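Local structure of NAD-dependent epimerase/dehydratase (Bacteroides thetaiotaomicron, 3DHN) at residues V8-S13 against T32-H37; N22-R27 against A200-L205; A70-F75 against R106-G111. The protein probably binds NAD(P) in a Rossmann-fold domain and may act as an oxidoreductase or epimerase, though its substrate and reaction are unproven. All coordinates share one frame; numbering follows the deposited sequence.

Contact 1: V8-S13 against T32-H37; sequences VLIGAS and TAVVRH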
loop_
_atom_site.group_PDB
_atom_site.type_symbol
_atom_site.label_atom_id
_atom_site.label_comp_id
_atom_site.label_asym_id
_atom_site.label_seq_id
_atom_site.Cartn_x
_atom_site.Cartn_y
_atom_site.Cartn_z
ATOM N N VAL A 8 -7.471 -9.630 4.368
ATOM C CA VAL A 8 -6.423 -9.609 5.373
ATOM C C VAL A 8 -5.630 -8.325 5.146
ATOM O O VAL A 8 -5.287 -7.995 4.008
ATOM C CB VAL A 8 -5.457 -10.787 5.219
ATOM C CG1 VAL A 8 -4.449 -10.773 6.361
ATOM C CG2 VAL A 8 -6.228 -12.095 5.186
ATOM N N LEU A 9 -5.348 -7.601 6.225
ATOM C CA LEU A 9 -4.587 -6.362 6.137
ATOM C C LEU A 9 -3.289 -6.580 6.904
ATOM O O LEU A 9 -3.293 -6.669 8.135
ATOM C CB LEU A 9 -5.376 -5.212 6.765
ATOM C CG LEU A 9 -5.276 -3.789 6.196
ATOM C CD1 LEU A 9 -5.790 -2.826 7.257
ATOM C CD2 LEU A 9 -3.854 -3.430 5.806
ATOM N N ILE A 10 -2.182 -6.691 6.181
ATOM C CA ILE A 10 -0.881 -6.900 6.809
ATOM C C ILE A 10 -0.214 -5.562 7.135
ATOM O O ILE A 10 -0.018 -4.711 6.255
ATOM C CB ILE A 10 0.039 -7.738 5.901
ATOM C CG1 ILE A 10 -0.560 -9.142 5.721
ATOM C CG2 ILE A 10 1.435 -7.830 6.504
ATOM C CD1 ILE A 10 0.204 -10.032 4.765
ATOM N N GLY A 11 0.123 -5.381 8.409
ATOM C CA GLY A 11 0.742 -4.147 8.843
ATOM C C GLY A 11 -0.330 -3.102 9.076
ATOM O O GLY A 11 -0.201 -1.948 8.652
ATOM N N ALA A 12 -1.397 -3.518 9.753
ATOM C CA ALA A 12 -2.522 -2.634 10.048
ATOM C C ALA A 12 -2.215 -1.655 11.173
ATOM O O ALA A 12 -3.024 -1.473 12.082
ATOM C CB ALA A 12 -3.758 -3.468 10.404
ATOM N N SER A 13 -1.049 -1.021 11.105
ATOM C CA SER A 13 -0.637 -0.056 12.119
ATOM C C SER A 13 -0.016 1.178 11.458
ATOM O O SER A 13 0.198 1.191 10.246
ATOM C CB SER A 13 0.374 -0.698 13.060
ATOM O OG SER A 13 1.502 -1.127 12.331
ATOM N N THR A 32 -9.138 -9.115 8.806
ATOM C CA THR A 32 -8.203 -9.771 9.702
ATOM C C THR A 32 -6.960 -8.884 9.663
ATOM O O THR A 32 -6.211 -8.875 8.678
ATOM C CB THR A 32 -7.827 -11.188 9.241
ATOM O OG1 THR A 32 -8.991 -12.022 9.268
ATOM C CG2 THR A 32 -6.776 -11.782 10.168
ATOM N N ALA A 33 -6.759 -8.113 10.728
ATOM C CA ALA A 33 -5.617 -7.215 10.816
ATOM C C ALA A 33 -4.437 -7.922 11.454
ATOM O O ALA A 33 -4.573 -8.536 12.508
ATOM C CB ALA A 33 -5.987 -5.976 11.626
ATOM N N VAL A 34 -3.280 -7.832 10.809
ATOM C CA VAL A 34 -2.072 -8.463 11.325
ATOM C C VAL A 34 -1.093 -7.371 11.735
ATOM O O VAL A 34 -0.684 -6.549 10.908
ATOM C CB VAL A 34 -1.414 -9.363 10.262
ATOM C CG1 VAL A 34 -0.340 -10.218 10.906
ATOM C CG2 VAL A 34 -2.466 -10.236 9.594
ATOM N N VAL A 35 -0.714 -7.368 13.011
ATOM C CA VAL A 35 0.196 -6.352 13.537
ATOM C C VAL A 35 1.196 -6.938 14.528
ATOM O O VAL A 35 1.025 -8.061 14.993
ATOM C CB VAL A 35 -0.597 -5.252 14.262
ATOM C CG1 VAL A 35 -1.522 -4.541 13.285
ATOM C CG2 VAL A 35 -1.411 -5.874 15.410
ATOM N N ARG A 36 2.238 -6.177 14.846
ATOM C CA ARG A 36 3.238 -6.635 15.807
ATOM C C ARG A 36 2.780 -6.410 17.243
ATOM O O ARG A 36 3.156 -7.166 18.136
ATOM C CB ARG A 36 4.576 -5.913 15.616
ATOM C CG ARG A 36 5.542 -6.595 14.651
ATOM C CD ARG A 36 6.901 -5.894 14.648
ATOM N NE ARG A 36 7.765 -6.371 13.570
ATOM C CZ ARG A 36 9.001 -5.933 13.348
ATOM N NH1 ARG A 36 9.527 -5.004 14.134
ATOM N NH2 ARG A 36 9.706 -6.416 12.334
ATOM N N HIS A 37 1.974 -5.372 17.458
ATOM C CA HIS A 37 1.488 -5.027 18.794
ATOM C C HIS A 37 -0.033 -4.877 18.826
ATOM O O HIS A 37 -0.564 -3.778 18.667
ATOM C CB HIS A 37 2.141 -3.720 19.251
ATOM C CG HIS A 37 3.636 -3.762 19.266
ATOM N ND1 HIS A 37 4.354 -4.378 20.267
ATOM C CD2 HIS A 37 4.550 -3.265 18.399
ATOM C CE1 HIS A 37 5.647 -4.253 20.020
ATOM N NE2 HIS A 37 5.792 -3.581 18.893
HETATM O O HOH W 1 2.475 -3.802 12.468
#
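Val34 O takes two backbone N-H groups from the turn that follows strand 6-10. Gly11 N is 2.9 Å from Val34 O, and the bond from Ala12 N to Val34 O, at 3.3 Å, is weak. The pair belongs to the first beta-alpha-beta unit of a Rossmann fold, and the turn opens the Gly-X-X-Gly-X-X-Gly loop that in relatives faces the dinucleotide. Gly11 sits there at positive phi (82°), a conformation that favours glycine, and Ala12 centres an inverse gamma turn.

Before the turn the strands run parallel, their directions 14° apart. Leu9 donates from N to Thr32 O and accepts at O from Val34 N, each bond 2.9 Å long and both nearly straight. On the face of Val8, Ile10 and Val34, Val8 CG1 is anti to its backbone N (chi1 -176°), which brings it 3.8 Å from Val34 CG2. On the face of Leu9 and Ala33, where helix 14-25 packs through Leu20 and Leu21, Ala12 CB meets Ala33 CB tip to tip at 3.6 Å. Farther along, Val35 CG1 lies against the Ala12 carbonyl, 3.6 Å from Ala12 O and 3.8 Å from Ala12 CB.

Contact 2: N22-R27 against A200-L205; sequences NEALNR and AMIDEL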
loop_
_atom_site.group_PDB
_atom_site.type_symbol
_atom_site.label_atom_id
_atom_site.label_comp_id
_atom_site.label_asym_id
_atom_site.label_seq_id
_atom_site.Cartn_x
_atom_site.Cartn_y
_atom_site.Cartn_z
ATOM N N ASN A 22 -9.676 1.287 9.375
ATOM C CA ASN A 22 -10.942 1.962 9.650
ATOM C C ASN A 22 -11.806 2.144 8.400
ATOM O O ASN A 22 -13.031 1.956 8.448
ATOM C CB ASN A 22 -10.671 3.322 10.303
ATOM C CG ASN A 22 -10.047 3.188 11.683
ATOM O OD1 ASN A 22 -9.000 3.773 11.973
ATOM N ND2 ASN A 22 -10.690 2.411 12.543
ATOM N N GLU A 23 -11.178 2.510 7.286
ATOM C CA GLU A 23 -11.901 2.706 6.032
ATOM C C GLU A 23 -12.560 1.414 5.540
ATOM O O GLU A 23 -13.672 1.440 5.016
ATOM C CB GLU A 23 -10.953 3.244 4.961
ATOM C CG GLU A 23 -11.564 3.422 3.578
ATOM C CD GLU A 23 -12.491 4.614 3.475
ATOM O OE1 GLU A 23 -12.316 5.576 4.248
ATOM O OE2 GLU A 23 -13.385 4.605 2.599
ATOM N N ALA A 24 -11.878 0.285 5.708
ATOM C CA ALA A 24 -12.422 -0.998 5.266
ATOM C C ALA A 24 -13.581 -1.481 6.145
ATOM O O ALA A 24 -14.572 -2.016 5.639
ATOM C CB ALA A 24 -11.324 -2.044 5.240
ATOM N N LEU A 25 -13.460 -1.310 7.456
ATOM C CA LEU A 25 -14.525 -1.740 8.357
ATOM C C LEU A 25 -15.766 -0.877 8.145
ATOM O O LEU A 25 -16.886 -1.386 8.114
ATOM C CB LEU A 25 -14.065 -1.651 9.814
ATOM C CG LEU A 25 -12.932 -2.604 10.207
ATOM C CD1 LEU A 25 -12.349 -2.180 11.546
ATOM C CD2 LEU A 25 -13.465 -4.041 10.272
ATOM N N ASN A 26 -15.558 0.428 7.986
ATOM C CA ASN A 26 -16.661 1.362 7.779
ATOM C C ASN A 26 -17.459 1.061 6.513
ATOM O O ASN A 26 -18.590 1.527 6.354
ATOM C CB ASN A 26 -16.138 2.805 7.693
ATOM C CG ASN A 26 -15.723 3.369 9.042
ATOM O OD1 ASN A 26 -15.281 4.517 9.136
ATOM N ND2 ASN A 26 -15.866 2.573 10.094
ATOM N N ARG A 27 -16.872 0.287 5.610
ATOM C CA ARG A 27 -17.551 -0.021 4.360
ATOM C C ARG A 27 -18.055 -1.455 4.231
ATOM O O ARG A 27 -18.327 -1.940 3.129
ATOM C CB ARG A 27 -16.658 0.388 3.182
ATOM C CG ARG A 27 -16.560 1.909 3.051
ATOM C CD ARG A 27 -15.443 2.383 2.125
ATOM N NE ARG A 27 -15.713 2.116 0.714
ATOM C CZ ARG A 27 -14.974 2.589 -0.288
ATOM N NH1 ARG A 27 -13.917 3.353 -0.037
ATOM N NH2 ARG A 27 -15.292 2.301 -1.544
ATOM N N ALA A 200 -9.215 5.695 -1.493
ATOM C CA ALA A 200 -8.958 5.270 -2.865
ATOM C C ALA A 200 -8.572 3.788 -2.929
ATOM O O ALA A 200 -9.024 3.054 -3.816
ATOM C CB ALA A 200 -7.866 6.126 -3.477
HETATM N N MSE A 201 -7.743 3.349 -1.985
HETATM C CA MSE A 201 -7.311 1.955 -1.929
HETATM C C MSE A 201 -8.502 1.010 -1.749
HETATM O O MSE A 201 -8.573 -0.031 -2.399
HETATM C CB MSE A 201 -6.312 1.747 -0.786
HETATM C CG MSE A 201 -5.817 0.318 -0.641
HETATM SE SE MSE A 201 -4.704 -0.295 -2.120
HETATM C CE MSE A 201 -2.982 -0.308 -1.213
ATOM N N ILE A 202 -9.428 1.350 -0.859
ATOM C CA ILE A 202 -10.591 0.487 -0.663
ATOM C C ILE A 202 -11.531 0.552 -1.874
ATOM O O ILE A 202 -12.244 -0.405 -2.158
ATOM C CB ILE A 202 -11.345 0.821 0.643
ATOM C CG1 ILE A 202 -10.392 0.666 1.833
ATOM C CG2 ILE A 202 -12.515 -0.166 0.848
ATOM C CD1 ILE A 202 -9.636 -0.669 1.846
ATOM N N ASP A 203 -11.523 1.675 -2.590
ATOM C CA ASP A 203 -12.332 1.808 -3.808
ATOM C C ASP A 203 -11.819 0.795 -4.849
ATOM O O ASP A 203 -12.612 0.162 -5.556
ATOM C CB ASP A 203 -12.201 3.212 -4.403
ATOM C CG ASP A 203 -13.133 4.217 -3.759
ATOM O OD1 ASP A 203 -13.871 3.841 -2.818
ATOM O OD2 ASP A 203 -13.126 5.383 -4.201
ATOM N N GLU A 204 -10.491 0.662 -4.945
ATOM C CA GLU A 204 -9.864 -0.267 -5.892
ATOM C C GLU A 204 -10.160 -1.708 -5.482
ATOM O O GLU A 204 -10.319 -2.591 -6.322
ATOM C CB GLU A 204 -8.347 -0.022 -5.946
ATOM C CG GLU A 204 -7.565 -0.941 -6.889
ATOM C CD GLU A 204 -8.094 -0.949 -8.320
ATOM O OE1 GLU A 204 -8.590 0.095 -8.791
ATOM O OE2 GLU A 204 -7.998 -2.001 -8.987
ATOM N N LEU A 205 -10.239 -1.932 -4.179
ATOM C CA LEU A 205 -10.543 -3.247 -3.636
ATOM C C LEU A 205 -11.998 -3.623 -3.931
ATOM O O LEU A 205 -12.291 -4.729 -4.392
ATOM C CB LEU A 205 -10.326 -3.239 -2.127
ATOM C CG LEU A 205 -10.833 -4.463 -1.356
ATOM C CD1 LEU A 205 -9.870 -5.627 -1.537
ATOM C CD2 LEU A 205 -10.972 -4.107 0.111
#
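The Arg27 guanidinium has Ile202 over one face and two carboxylates at its edge. Ile202 CG2 stands 3.7 Å above the guanidinium plane, displaced toward the rim, while Asp203 CG and Glu23 CD both lie close to that plane. The Asp203 carboxylate is turned 76° against the guanidinium and meets it through OD1. This oxygen is placed between the two terminal nitrogens: Arg27 NH2 forms a salt bridge with it, though the modelled 2.5 Å from Arg27 NH2 to Asp203 OD1 is too short to be taken literally, and the bond from Arg27 NH1 to Asp203 OD1 is bent (128° at the hydrogen) and weak. Arg27 NH1 makes a straighter bond of 3.0 Å to Glu23 OE2, met on the anti side of the carboxylate, and is also bonded to Ala199 O, so this nitrogen is shared among three acceptors.

Two helices lie side by side here on one face of the Rossmann sheet: helix 14-25, which follows the glycine-rich loop and carries Glu23 and Ala24, and helix 194-206, late in the chain. Arg27 lies in the chain just after helix 14-25. Apolar atoms fill the interface beneath the charges. Glu23 has CG anti to its backbone N (chi1 177°), and this aliphatic part runs alongside Ile202 in the opposite sense, with Glu23 CG 3.5 Å from Ile202 CG1. Ala24 CB touches Ile202 CD1 at 4.0 Å, and Ile202 goes on to pack against Phe29 and Ile72.

Glu23 OE2 and Asp203 OD1 are 5.5 Å apart; the cation held between them probably offsets the repulsion of their charges. Arg171 NE forms a salt bridge with the remaining oxygen, Glu23 OE1, extending the network beyond the two helices.

Contact 3: A70-F75 against R106-G111; sequences AVISAF and RFLMVG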
loop_
_atom_site.group_PDB
_atom_site.type_symbol
_atom_site.label_atom_id
_atom_site.label_comp_id
_atom_site.label_asym_id
_atom_site.label_seq_id
_atom_site.Cartn_x
_atom_site.Cartn_y
_atom_site.Cartn_z
ATOM N N ALA A 70 -9.023 -11.396 -0.753
ATOM C CA ALA A 70 -7.934 -10.517 -1.184
ATOM C C ALA A 70 -7.070 -10.119 0.007
ATOM O O ALA A 70 -7.505 -10.190 1.168
ATOM C CB ALA A 70 -8.492 -9.261 -1.860
ATOM N N VAL A 71 -5.843 -9.702 -0.287
ATOM C CA VAL A 71 -4.905 -9.281 0.745
ATOM C C VAL A 71 -4.311 -7.918 0.405
ATOM O O VAL A 71 -3.924 -7.667 -0.734
ATOM C CB VAL A 71 -3.734 -10.287 0.895
ATOM C CG1 VAL A 71 -2.640 -9.701 1.798
ATOM C CG2 VAL A 71 -4.241 -11.597 1.476
ATOM N N ILE A 72 -4.259 -7.039 1.401
ATOM C CA ILE A 72 -3.675 -5.717 1.246
ATOM C C ILE A 72 -2.516 -5.668 2.232
ATOM O O ILE A 72 -2.678 -6.024 3.402
ATOM C CB ILE A 72 -4.656 -4.587 1.629
ATOM C CG1 ILE A 72 -5.887 -4.615 0.726
ATOM C CG2 ILE A 72 -3.945 -3.233 1.540
ATOM C CD1 ILE A 72 -6.989 -3.656 1.177
ATOM N N SER A 73 -1.345 -5.245 1.766
ATOM C CA SER A 73 -0.192 -5.147 2.646
ATOM C C SER A 73 0.305 -3.710 2.786
ATOM O O SER A 73 0.600 -3.047 1.785
ATOM C CB SER A 73 0.953 -6.026 2.144
ATOM O OG SER A 73 2.109 -5.835 2.951
ATOM N N ALA A 74 0.388 -3.242 4.030
ATOM C CA ALA A 74 0.873 -1.898 4.342
ATOM C C ALA A 74 2.186 -1.987 5.133
ATOM O O ALA A 74 2.534 -1.075 5.890
ATOM C CB ALA A 74 -0.177 -1.133 5.149
ATOM N N PHE A 75 2.911 -3.088 4.950
ATOM C CA PHE A 75 4.178 -3.313 5.635
ATOM C C PHE A 75 5.241 -2.244 5.385
ATOM O O PHE A 75 5.482 -1.829 4.248
ATOM C CB PHE A 75 4.764 -4.670 5.234
ATOM C CG PHE A 75 6.168 -4.894 5.731
ATOM C CD1 PHE A 75 6.406 -5.263 7.050
ATOM C CD2 PHE A 75 7.256 -4.674 4.890
ATOM C CE1 PHE A 75 7.713 -5.407 7.532
ATOM C CE2 PHE A 75 8.566 -4.816 5.357
ATOM C CZ PHE A 75 8.796 -5.182 6.683
ATOM N N ARG A 106 -5.884 -11.926 -5.595
ATOM C CA ARG A 106 -5.798 -10.466 -5.607
ATOM C C ARG A 106 -4.944 -9.926 -4.456
ATOM O O ARG A 106 -5.230 -10.180 -3.285
ATOM C CB ARG A 106 -7.208 -9.885 -5.516
ATOM C CG ARG A 106 -7.290 -8.376 -5.559
ATOM C CD ARG A 106 -7.469 -7.843 -6.974
ATOM N NE ARG A 106 -7.962 -6.468 -6.937
ATOM C CZ ARG A 106 -7.739 -5.556 -7.878
ATOM N NH1 ARG A 106 -7.027 -5.859 -8.959
ATOM N NH2 ARG A 106 -8.209 -4.326 -7.718
ATOM N N PHE A 107 -3.909 -9.164 -4.798
ATOM C CA PHE A 107 -2.995 -8.600 -3.806
ATOM C C PHE A 107 -2.763 -7.116 -4.076
ATOM O O PHE A 107 -2.358 -6.745 -5.178
ATOM C CB PHE A 107 -1.662 -9.368 -3.872
ATOM C CG PHE A 107 -0.565 -8.803 -3.003
ATOM C CD1 PHE A 107 -0.679 -8.801 -1.618
ATOM C CD2 PHE A 107 0.613 -8.326 -3.576
ATOM C CE1 PHE A 107 0.362 -8.335 -0.817
ATOM C CE2 PHE A 107 1.659 -7.856 -2.781
ATOM C CZ PHE A 107 1.535 -7.863 -1.405
ATOM N N LEU A 108 -3.041 -6.272 -3.083
ATOM C CA LEU A 108 -2.837 -4.824 -3.215
ATOM C C LEU A 108 -1.746 -4.394 -2.238
ATOM O O LEU A 108 -1.764 -4.769 -1.064
ATOM C CB LEU A 108 -4.129 -4.060 -2.922
ATOM C CG LEU A 108 -5.329 -4.380 -3.824
ATOM C CD1 LEU A 108 -6.204 -5.445 -3.154
ATOM C CD2 LEU A 108 -6.140 -3.121 -4.063
HETATM N N MSE A 109 -0.796 -3.604 -2.719
HETATM C CA MSE A 109 0.320 -3.178 -1.885
HETATM C C MSE A 109 0.497 -1.667 -1.789
HETATM O O MSE A 109 0.353 -0.947 -2.772
HETATM C CB MSE A 109 1.610 -3.803 -2.434
HETATM C CG MSE A 109 2.866 -3.594 -1.590
HETATM SE SE MSE A 109 4.459 -4.392 -2.410
HETATM C CE MSE A 109 5.822 -3.650 -1.251
ATOM N N VAL A 110 0.794 -1.179 -0.592
ATOM C CA VAL A 110 1.046 0.246 -0.413
ATOM C C VAL A 110 2.443 0.479 -0.998
ATOM O O VAL A 110 3.420 -0.107 -0.535
ATOM C CB VAL A 110 1.053 0.633 1.079
ATOM C CG1 VAL A 110 1.460 2.100 1.243
ATOM C CG2 VAL A 110 -0.324 0.377 1.682
ATOM N N GLY A 111 2.532 1.307 -2.032
ATOM C CA GLY A 111 3.815 1.577 -2.647
ATOM C C GLY A 111 4.449 2.868 -2.161
ATOM O O GLY A 111 4.123 3.356 -1.085
HETATM O O HOH W 2 4.259 -2.343 1.566
#
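Strands 70-73 and 106-110 are adjacent parallel strands in the middle of the Rossmann sheet, joined in the chain by a beta-alpha-beta crossover through helix 87-101. Their directions differ by 12°, and four backbone bonds alternate along them: Val71 N to Arg106 O, Leu108 N to Val71 O, Ser73 N to Leu108 O and Val110 N to Ser73 O. All are close to straight, the longest being 3.1 Å from Val71 N to Arg106 O.

Val71 O has further neighbours besides its N-H donor. Phe107 CA makes a CA-H...O contact with it at 3.3 Å, and Phe107 CD1 lies 3.5 Å from Val71 O, with the oxygen oblique to the ring. Phe107 CG is anti to its backbone N (chi1 174°); this directs the ring over the neighbouring strand, where CD1 reaches Val71 CG1 at 4.0 Å and CE1 reaches Ser73 CB at 3.8 Å. On the other face, Ile72 CG1 meets Leu108 CD1, the two side chains crossing at a slant. Where the strands end, Val110 CG2 packs against Ala74 and stands 3.5 Å from Ser73 O. There a water donates to both Phe75 O and Val110 O, 3.0 Å from Phe75 O, and so bridges the diverging chains.

Helix 87-101 lies on the side of Phe107 and Met109, a selenomethionine, through Ile96 and Tyr92. Helix 194-206 lies on the side of Ile72 and Leu108, with Met201 touching both. At the start of the second strand, the Arg106 guanidinium is paired with Glu204 and Asp156. On the other side of strand 70-73 the sheet continues into strand 6-10, bonded to it through Ala70, Ile72 and Ala74.

In the fold
Contacts 1 and 3 are parallel strand pairs of the same mixed sheet: strand 6-10 lies next to strand 70-73, and probable hydrogen bonds run from Ile10 N to Ile72 O (2.9 Å) and from Ala74 N to Ile10 O (2.7 Å). Contact 2 joins helices on one side of this sheet. Its centre is about 12 Å from that of contact 3, and the two meet through Met201 SE, 3.7 Å from Leu108 CD2, and the Glu204 OE2 to Arg106 NH2 salt bridge of 2.7 Å. Contacts 1 and 2 do not touch, their nearest atoms being about 6 Å apart, but helix 14-25 connects them in the chain. The glycine-rich turn of contact 1 probably borders the dinucleotide site, as in related Rossmann domains.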